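Local structure of substrate-binding protein (Synechococcus sp., 6WPN) at residues 77-82 against 305-310; 109-114 against 317-322; 210-215 against 383-388. The protein probably binds a sugar or oligosaccharide outside the inner membrane as the substrate-binding protein of a transport system. One frame throughout, in Å; residues are numbered along the deposited sequence.

Contact 1 (77-82 against 305-310)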
loop_
_atom_site.group_PDB
_atom_site.type_symbol
_atom_site.label_atom_id
_atom_site.label_comp_id
_atom_site.label_asym_id
_atom_site.label_seq_id
_atom_site.Cartn_x
_atom_site.Cartn_y
_atom_site.Cartn_z
ATOM N N ALA A 77 -21.138 4.238 -11.921
ATOM C CA ALA A 77 -21.694 4.972 -13.052
ATOM C C ALA A 77 -21.619 4.153 -14.337
ATOM O O ALA A 77 -22.570 4.137 -15.128
ATOM C CB ALA A 77 -20.962 6.305 -13.216
ATOM N N ALA A 78 -20.503 3.453 -14.554
ATOM C CA ALA A 78 -20.346 2.674 -15.779
ATOM C C ALA A 78 -21.251 1.447 -15.782
ATOM O O ALA A 78 -21.770 1.051 -16.833
ATOM C CB ALA A 78 -18.883 2.263 -15.952
ATOM N N VAL A 79 -21.446 0.827 -14.617
ATOM C CA VAL A 79 -22.303 -0.350 -14.537
ATOM C C VAL A 79 -23.765 0.058 -14.648
ATOM O O VAL A 79 -24.584 -0.675 -15.217
ATOM C CB VAL A 79 -22.015 -1.129 -13.239
ATOM C CG1 VAL A 79 -22.951 -2.301 -13.105
ATOM C CG2 VAL A 79 -20.584 -1.623 -13.227
ATOM N N PHE A 80 -24.109 1.241 -14.136
ATOM C CA PHE A 80 -25.461 1.761 -14.290
ATOM C C PHE A 80 -25.803 1.974 -15.758
ATOM O O PHE A 80 -26.946 1.761 -16.177
ATOM C CB PHE A 80 -25.592 3.077 -13.525
ATOM C CG PHE A 80 -26.710 3.096 -12.533
ATOM C CD1 PHE A 80 -26.726 2.208 -11.474
ATOM C CD2 PHE A 80 -27.735 4.020 -12.646
ATOM C CE1 PHE A 80 -27.752 2.227 -10.556
ATOM C CE2 PHE A 80 -28.763 4.047 -11.726
ATOM C CZ PHE A 80 -28.773 3.147 -10.681
ATOM N N ALA A 81 -24.824 2.394 -16.553
ATOM C CA ALA A 81 -24.998 2.563 -17.990
ATOM C C ALA A 81 -24.808 1.278 -18.779
ATOM O O ALA A 81 -24.853 1.326 -20.014
ATOM C CB ALA A 81 -24.020 3.618 -18.507
ATOM N N ARG A 82 -24.592 0.146 -18.109
ATOM C CA ARG A 82 -24.319 -1.124 -18.781
ATOM C C ARG A 82 -23.137 -0.985 -19.737
ATOM O O ARG A 82 -23.155 -1.474 -20.868
ATOM C CB ARG A 82 -25.556 -1.652 -19.513
ATOM C CG ARG A 82 -25.459 -3.133 -19.856
ATOM C CD ARG A 82 -26.788 -3.848 -19.797
ATOM N NE ARG A 82 -26.606 -5.273 -20.059
ATOM C CZ ARG A 82 -27.600 -6.125 -20.279
ATOM N NH1 ARG A 82 -28.856 -5.694 -20.279
ATOM N NH2 ARG A 82 -27.337 -7.406 -20.507
ATOM N N PRO A 305 -15.065 -7.443 -14.067
ATOM C CA PRO A 305 -16.449 -7.292 -13.595
ATOM C C PRO A 305 -17.383 -8.301 -14.243
ATOM O O PRO A 305 -17.216 -8.672 -15.407
ATOM C CB PRO A 305 -16.801 -5.858 -14.004
ATOM C CG PRO A 305 -15.471 -5.157 -14.035
ATOM C CD PRO A 305 -14.512 -6.175 -14.575
ATOM N N ARG A 306 -18.369 -8.762 -13.467
ATOM C CA ARG A 306 -19.306 -9.751 -13.990
ATOM C C ARG A 306 -20.141 -9.190 -15.133
ATOM O O ARG A 306 -20.575 -9.946 -16.009
ATOM C CB ARG A 306 -20.215 -10.274 -12.876
ATOM C CG ARG A 306 -19.704 -11.539 -12.196
ATOM C CD ARG A 306 -20.827 -12.280 -11.484
ATOM N NE ARG A 306 -21.922 -12.590 -12.399
ATOM C CZ ARG A 306 -23.019 -13.263 -12.062
ATOM N NH1 ARG A 306 -23.179 -13.708 -10.824
ATOM N NH2 ARG A 306 -23.958 -13.491 -12.970
ATOM N N GLN A 307 -20.373 -7.876 -15.148
ATOM C CA GLN A 307 -21.106 -7.270 -16.253
ATOM C C GLN A 307 -20.322 -7.265 -17.557
ATOM O O GLN A 307 -20.909 -6.972 -18.603
ATOM C CB GLN A 307 -21.517 -5.837 -15.908
ATOM C CG GLN A 307 -22.866 -5.716 -15.217
ATOM C CD GLN A 307 -22.857 -6.248 -13.799
ATOM O OE1 GLN A 307 -21.826 -6.234 -13.121
ATOM N NE2 GLN A 307 -24.011 -6.725 -13.341
ATOM N N SER A 308 -19.025 -7.560 -17.525
ATOM C CA SER A 308 -18.233 -7.553 -18.749
ATOM C C SER A 308 -18.766 -8.583 -19.739
ATOM O O SER A 308 -18.933 -9.759 -19.403
ATOM C CB SER A 308 -16.766 -7.831 -18.434
ATOM O OG SER A 308 -16.016 -7.960 -19.627
ATOM N N GLN A 309 -19.021 -8.137 -20.966
ATOM C CA GLN A 309 -19.506 -9.008 -22.027
ATOM C C GLN A 309 -18.377 -9.608 -22.857
ATOM O O GLN A 309 -18.649 -10.348 -23.809
ATOM C CB GLN A 309 -20.481 -8.242 -22.929
ATOM C CG GLN A 309 -21.623 -7.550 -22.179
ATOM C CD GLN A 309 -22.660 -8.523 -21.632
ATOM O OE1 GLN A 309 -23.712 -8.734 -22.240
ATOM N NE2 GLN A 309 -22.375 -9.107 -20.472
ATOM N N GLN A 310 -17.126 -9.310 -22.522
ATOM C CA GLN A 310 -15.956 -9.896 -23.167
ATOM C C GLN A 310 -15.022 -10.475 -22.115
ATOM O O GLN A 310 -13.825 -10.185 -22.082
ATOM C CB GLN A 310 -15.199 -8.870 -24.005
ATOM C CG GLN A 310 -16.046 -7.782 -24.634
ATOM C CD GLN A 310 -15.209 -6.808 -25.449
ATOM O OE1 GLN A 310 -14.321 -7.212 -26.204
ATOM N NE2 GLN A 310 -15.473 -5.516 -25.280
#
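V79 and Q307 meet where the loop 305-310 turns against the end of helix 72-80. P305 starts a type I beta turn that runs to S308, closed by the bond from S308 N to P305 O at 3.0 Å. The carbonyl of P305 also receives a weak bond from T105.

Two residues on, Q307 sends its side chain at the helix. The chain bends at chi2 (70°), and its middle comes up against a methyl of V79: CG1 of V79 lies 4.0 Å from CD of Q307, with CG equally near and OE1 only slightly farther. The two side chains cross at about a right angle, and the valine methyl meets the root of the amide and the methylene before it. It is the chi1 of V79 (177°), placing CG1 anti to the backbone N, that carries this methyl to Q307. A84 touches both side chains.

S308 turns inward, away from the helix, and its OG bonds to D86. Q309 then points back across the contact. Its OE1 stands 4.2 Å from NH2 of R82, oblique to the guanidinium and too far for a bond, while NE2 makes a weak bond to the carbonyl of Q307. Q310 closes the loop as N-cap residue of helix 311-321, its side-chain amide reaching the carbonyl of T29.

On the facing side, just past helix 72-80, R82 takes positive phi and bonds its N back to V79 O. This is a Schellman C-cap set against a beta-turn loop that leads from strand 295-303 into helix 311-321, at the edge of a mixed alpha/beta domain of a solute-binding protein.

Contact 2 (109-114 against 317-322)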
loop_
_atom_site.group_PDB
_atom_site.type_symbol
_atom_site.label_atom_id
_atom_site.label_comp_id
_atom_site.label_asym_id
_atom_site.label_seq_id
_atom_site.Cartn_x
_atom_site.Cartn_y
_atom_site.Cartn_z
ATOM N N ALA A 109 -13.070 -20.359 -14.076
ATOM C CA ALA A 109 -13.692 -20.985 -15.239
ATOM C C ALA A 109 -12.970 -20.613 -16.529
ATOM O O ALA A 109 -12.874 -21.432 -17.451
ATOM C CB ALA A 109 -15.168 -20.596 -15.318
ATOM N N LEU A 110 -12.457 -19.385 -16.620
ATOM C CA LEU A 110 -11.825 -18.909 -17.842
ATOM C C LEU A 110 -10.305 -19.002 -17.817
ATOM O O LEU A 110 -9.677 -18.894 -18.877
ATOM C CB LEU A 110 -12.231 -17.457 -18.122
ATOM C CG LEU A 110 -13.692 -17.200 -18.489
ATOM C CD1 LEU A 110 -13.911 -15.717 -18.699
ATOM C CD2 LEU A 110 -14.092 -17.988 -19.728
ATOM N N LEU A 111 -9.702 -19.192 -16.647
ATOM C CA LEU A 111 -8.251 -19.209 -16.564
ATOM C C LEU A 111 -7.703 -20.471 -17.228
ATOM O O LEU A 111 -8.271 -21.557 -17.067
ATOM C CB LEU A 111 -7.788 -19.142 -15.108
ATOM C CG LEU A 111 -7.930 -17.800 -14.384
ATOM C CD1 LEU A 111 -7.636 -17.959 -12.899
ATOM C CD2 LEU A 111 -7.007 -16.756 -14.999
ATOM N N PRO A 112 -6.617 -20.358 -17.990
ATOM C CA PRO A 112 -6.000 -21.554 -18.547
ATOM C C PRO A 112 -5.484 -22.443 -17.438
ATOM O O PRO A 112 -5.061 -21.954 -16.372
ATOM C CB PRO A 112 -4.849 -20.994 -19.395
ATOM C CG PRO A 112 -5.196 -19.560 -19.631
ATOM C CD PRO A 112 -5.921 -19.129 -18.402
ATOM N N PRO A 113 -5.490 -23.759 -17.641
ATOM C CA PRO A 113 -4.947 -24.654 -16.618
ATOM C C PRO A 113 -3.472 -24.365 -16.393
ATOM O O PRO A 113 -2.714 -24.135 -17.336
ATOM C CB PRO A 113 -5.178 -26.051 -17.206
ATOM C CG PRO A 113 -5.324 -25.828 -18.675
ATOM C CD PRO A 113 -5.995 -24.497 -18.809
ATOM N N GLY A 114 -3.076 -24.345 -15.123
ATOM C CA GLY A 114 -1.698 -24.042 -14.800
ATOM C C GLY A 114 -1.328 -22.586 -14.940
ATOM O O GLY A 114 -0.146 -22.266 -15.091
ATOM N N LEU A 317 -6.261 -10.230 -21.508
ATOM C CA LEU A 317 -5.552 -8.976 -21.283
ATOM C C LEU A 317 -4.903 -8.952 -19.906
ATOM O O LEU A 317 -3.740 -8.557 -19.772
ATOM C CB LEU A 317 -6.502 -7.793 -21.454
ATOM C CG LEU A 317 -5.955 -6.413 -21.068
ATOM C CD1 LEU A 317 -4.739 -6.047 -21.919
ATOM C CD2 LEU A 317 -7.039 -5.355 -21.196
ATOM N N ALA A 318 -5.630 -9.390 -18.875
ATOM C CA ALA A 318 -5.058 -9.418 -17.535
ATOM C C ALA A 318 -3.866 -10.366 -17.466
ATOM O O ALA A 318 -2.892 -10.094 -16.752
ATOM C CB ALA A 318 -6.124 -9.811 -16.513
ATOM N N LEU A 319 -3.928 -11.490 -18.190
ATOM C CA LEU A 319 -2.791 -12.407 -18.240
ATOM C C LEU A 319 -1.621 -11.815 -19.018
ATOM O O LEU A 319 -0.458 -12.019 -18.649
ATOM C CB LEU A 319 -3.214 -13.744 -18.851
ATOM C CG LEU A 319 -4.160 -14.618 -18.024
ATOM C CD1 LEU A 319 -4.737 -15.746 -18.865
ATOM C CD2 LEU A 319 -3.425 -15.175 -16.822
ATOM N N PHE A 320 -1.904 -11.079 -20.096
ATOM C CA PHE A 320 -0.839 -10.441 -20.864
ATOM C C PHE A 320 -0.133 -9.369 -20.046
ATOM O O PHE A 320 1.099 -9.270 -20.075
ATOM C CB PHE A 320 -1.399 -9.851 -22.159
ATOM C CG PHE A 320 -0.371 -9.146 -23.005
ATOM C CD1 PHE A 320 0.502 -9.864 -23.806
ATOM C CD2 PHE A 320 -0.295 -7.760 -23.014
ATOM C CE1 PHE A 320 1.441 -9.216 -24.591
ATOM C CE2 PHE A 320 0.640 -7.107 -23.798
ATOM C CZ PHE A 320 1.511 -7.836 -24.586
ATOM N N LEU A 321 -0.896 -8.549 -19.322
ATOM C CA LEU A 321 -0.287 -7.494 -18.521
ATOM C C LEU A 321 0.549 -8.062 -17.386
ATOM O O LEU A 321 1.476 -7.400 -16.909
ATOM C CB LEU A 321 -1.367 -6.569 -17.959
ATOM C CG LEU A 321 -2.040 -5.611 -18.942
ATOM C CD1 LEU A 321 -3.249 -4.949 -18.297
ATOM C CD2 LEU A 321 -1.052 -4.567 -19.441
ATOM N N THR A 322 0.241 -9.279 -16.946
ATOM C CA THR A 322 0.895 -9.878 -15.793
ATOM C C THR A 322 1.786 -11.059 -16.165
ATOM O O THR A 322 2.123 -11.867 -15.295
ATOM C CB THR A 322 -0.153 -10.311 -14.769
ATOM O OG1 THR A 322 -0.996 -11.314 -15.350
ATOM C CG2 THR A 322 -1.006 -9.125 -14.350
#
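L319 carries this contact, an apolar helix-to-loop packing in the alpha/beta architecture of a solute-binding protein: the last turns of helix 311-321 meet the loop 109-114. Its CD1 comes end-on against the CD-CG edge of P112, 3.6 Å from P112 CD and 3.9 Å from P112 CG. The other methyl, CD2, lies 4.3 Å from CD2 of L111, a looser touch. One leucine fork thus spans two consecutive loop residues. With CG anti to its carbonyl carbon (chi1 -69°), L319 sends both methyls out from the helix toward the loop.

Behind this first shell, L111 also rests on V315, one turn earlier in the same helix, and on I137 of strand 137-149, which touches A318 and T322 of the helix segment as well. L110 extends the loop's hold on the helix through A311 and V315. Y119, farther along the chain from the loop, packs on L319 too. Another flank of the helix packs on helix 42-55, where F320 and L321 both touch V48.

Just past the helix end, T322 folds its side chain back on the last turn while also bonding to Y119 OH: its OG1 donates to the carbonyl O of A318 at 2.7 Å, tilted 19° from the carbonyl plane.

Contact 3 (210-215 against 383-388)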
loop_
_atom_site.group_PDB
_atom_site.type_symbol
_atom_site.label_atom_id
_atom_site.label_comp_id
_atom_site.label_asym_id
_atom_site.label_seq_id
_atom_site.Cartn_x
_atom_site.Cartn_y
_atom_site.Cartn_z
ATOM N N ALA A 210 -14.835 -12.949 13.430
ATOM C CA ALA A 210 -15.807 -13.600 12.566
ATOM C C ALA A 210 -17.184 -13.182 13.067
ATOM O O ALA A 210 -17.516 -13.470 14.221
ATOM C CB ALA A 210 -15.635 -15.115 12.583
ATOM N N ARG A 211 -17.957 -12.505 12.203
ATOM C CA ARG A 211 -19.252 -11.849 12.433
ATOM C C ARG A 211 -19.100 -10.372 12.103
ATOM O O ARG A 211 -20.078 -9.618 12.125
ATOM C CB ARG A 211 -19.787 -11.990 13.865
ATOM C CG ARG A 211 -20.535 -13.282 14.166
ATOM C CD ARG A 211 -21.312 -13.158 15.471
ATOM N NE ARG A 211 -22.654 -12.607 15.297
ATOM C CZ ARG A 211 -23.233 -11.774 16.157
ATOM N NH1 ARG A 211 -24.458 -11.321 15.926
ATOM N NH2 ARG A 211 -22.581 -11.382 17.244
ATOM N N GLN A 212 -17.861 -9.957 11.819
ATOM C CA GLN A 212 -17.541 -8.585 11.424
ATOM C C GLN A 212 -17.819 -7.587 12.545
ATOM O O GLN A 212 -18.051 -6.402 12.292
ATOM C CB GLN A 212 -18.294 -8.195 10.151
ATOM C CG GLN A 212 -17.972 -9.100 8.986
ATOM C CD GLN A 212 -16.544 -8.949 8.530
ATOM O OE1 GLN A 212 -15.629 -9.584 9.056
ATOM N NE2 GLN A 212 -16.345 -8.104 7.547
ATOM N N ARG A 213 -17.774 -8.049 13.788
ATOM C CA ARG A 213 -17.973 -7.180 14.935
ATOM C C ARG A 213 -16.636 -6.582 15.374
ATOM O O ARG A 213 -15.562 -7.113 15.077
ATOM C CB ARG A 213 -18.599 -7.968 16.088
ATOM C CG ARG A 213 -20.073 -8.341 15.902
ATOM C CD ARG A 213 -20.977 -7.146 15.632
ATOM N NE ARG A 213 -22.375 -7.460 15.925
ATOM C CZ ARG A 213 -23.296 -7.745 15.008
ATOM N NH1 ARG A 213 -22.976 -7.753 13.721
ATOM N NH2 ARG A 213 -24.543 -8.019 15.380
ATOM N N ALA A 214 -16.712 -5.458 16.088
ATOM C CA ALA A 214 -15.505 -4.786 16.559
ATOM C C ALA A 214 -14.737 -5.684 17.522
ATOM O O ALA A 214 -15.295 -6.190 18.498
ATOM C CB ALA A 214 -15.861 -3.464 17.238
ATOM N N ALA A 215 -13.448 -5.879 17.250
ATOM C CA ALA A 215 -12.605 -6.717 18.094
ATOM C C ALA A 215 -11.415 -5.977 18.692
ATOM O O ALA A 215 -10.580 -6.611 19.349
ATOM C CB ALA A 215 -12.111 -7.931 17.302
ATOM N N PRO A 383 -6.767 -6.806 6.661
ATOM C CA PRO A 383 -7.478 -8.020 6.238
ATOM C C PRO A 383 -8.410 -7.719 5.072
ATOM O O PRO A 383 -9.210 -6.782 5.121
ATOM C CB PRO A 383 -8.245 -8.442 7.496
ATOM C CG PRO A 383 -8.372 -7.194 8.305
ATOM C CD PRO A 383 -7.126 -6.398 8.031
ATOM N N ALA A 384 -8.279 -8.508 4.006
ATOM C CA ALA A 384 -9.089 -8.313 2.810
ATOM C C ALA A 384 -10.545 -8.650 3.092
ATOM O O ALA A 384 -11.045 -9.692 2.656
ATOM C CB ALA A 384 -8.558 -9.169 1.659
ATOM N N THR A 385 -11.223 -7.785 3.839
ATOM C CA THR A 385 -12.604 -7.985 4.239
ATOM C C THR A 385 -13.479 -6.828 3.764
ATOM O O THR A 385 -12.973 -5.753 3.422
ATOM C CB THR A 385 -12.689 -8.115 5.766
ATOM O OG1 THR A 385 -12.363 -6.851 6.353
ATOM C CG2 THR A 385 -11.706 -9.163 6.266
ATOM N N PRO A 386 -14.798 -7.025 3.692
ATOM C CA PRO A 386 -15.690 -5.931 3.286
ATOM C C PRO A 386 -15.807 -4.842 4.346
ATOM O O PRO A 386 -15.859 -5.118 5.545
ATOM C CB PRO A 386 -17.034 -6.637 3.055
ATOM C CG PRO A 386 -16.666 -8.039 2.751
ATOM C CD PRO A 386 -15.479 -8.330 3.617
ATOM N N GLY A 387 -15.853 -3.593 3.892
ATOM C CA GLY A 387 -16.064 -2.485 4.806
ATOM C C GLY A 387 -14.889 -2.072 5.665
ATOM O O GLY A 387 -15.101 -1.482 6.731
ATOM N N VAL A 388 -13.655 -2.368 5.246
ATOM C CA VAL A 388 -12.495 -2.024 6.063
ATOM C C VAL A 388 -12.203 -0.530 6.004
ATOM O O VAL A 388 -11.614 0.031 6.937
ATOM C CB VAL A 388 -11.267 -2.850 5.633
ATOM C CG1 VAL A 388 -10.702 -2.330 4.328
ATOM C CG2 VAL A 388 -10.203 -2.835 6.722
#
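Two surface loops of this solute-binding protein face each other here: segment 210-215, which precedes helix 219-233, and the loop segment 383-388, which leads through a type II beta turn into helix 388-403. Q212 alone bridges from the first loop, with the tip of its amide doing the touching. NE2 lies 3.6 Å from O of P386, a polar approach too long to count as a bond, and 4.0 Å from CD of the same proline. It also comes 4.1 Å from CB of T385. The side chain bends at chi2 (-67°) and crosses the proline at about a right angle, with its nitrogen end leading.

The receiving turn runs from T385 to V388. G387 takes positive phi and is N-cap residue of the helix; its N bonds to the side chain of N97. T385 OG1 turns back to P383 O in a weak bond of 3.4 Å.

Behind Q212, the chain's C-terminal end holds the first loop. W420 donates to the carbonyl of Q212, N421 accepts from the backbone N of A214, and W428 packs against the side chains of both Q212 and P386.

Chemically, the approach of NE2 to the P386 carbonyl is favourable in sign but long, so the amide is probably positioned mainly by van der Waals contact, and W428, touching both Q212 and P386, adds a second link between the loops.

Overall arrangement
All three contacts lie at the surface, and each joins distant parts of the chain; along the sequence their segments alternate. Contacts 1 and 2 are the related pair: both use helix 311-321, contact 1 through the loop entering it and contact 2 through its last turns. Their centres are about 20 Å apart, on the same side of the chain's centre. Contact 3 stands away, its centre about 27 Å from that of contact 1 and about 30 Å from that of contact 2, beside the C-terminal helix 409-427. The chemistry differs: contact 2 is purely aliphatic, contact 1 adds a long R82-Q309 approach to a valine-glutamine touch, and contact 3 brings an amide to a backbone carbonyl.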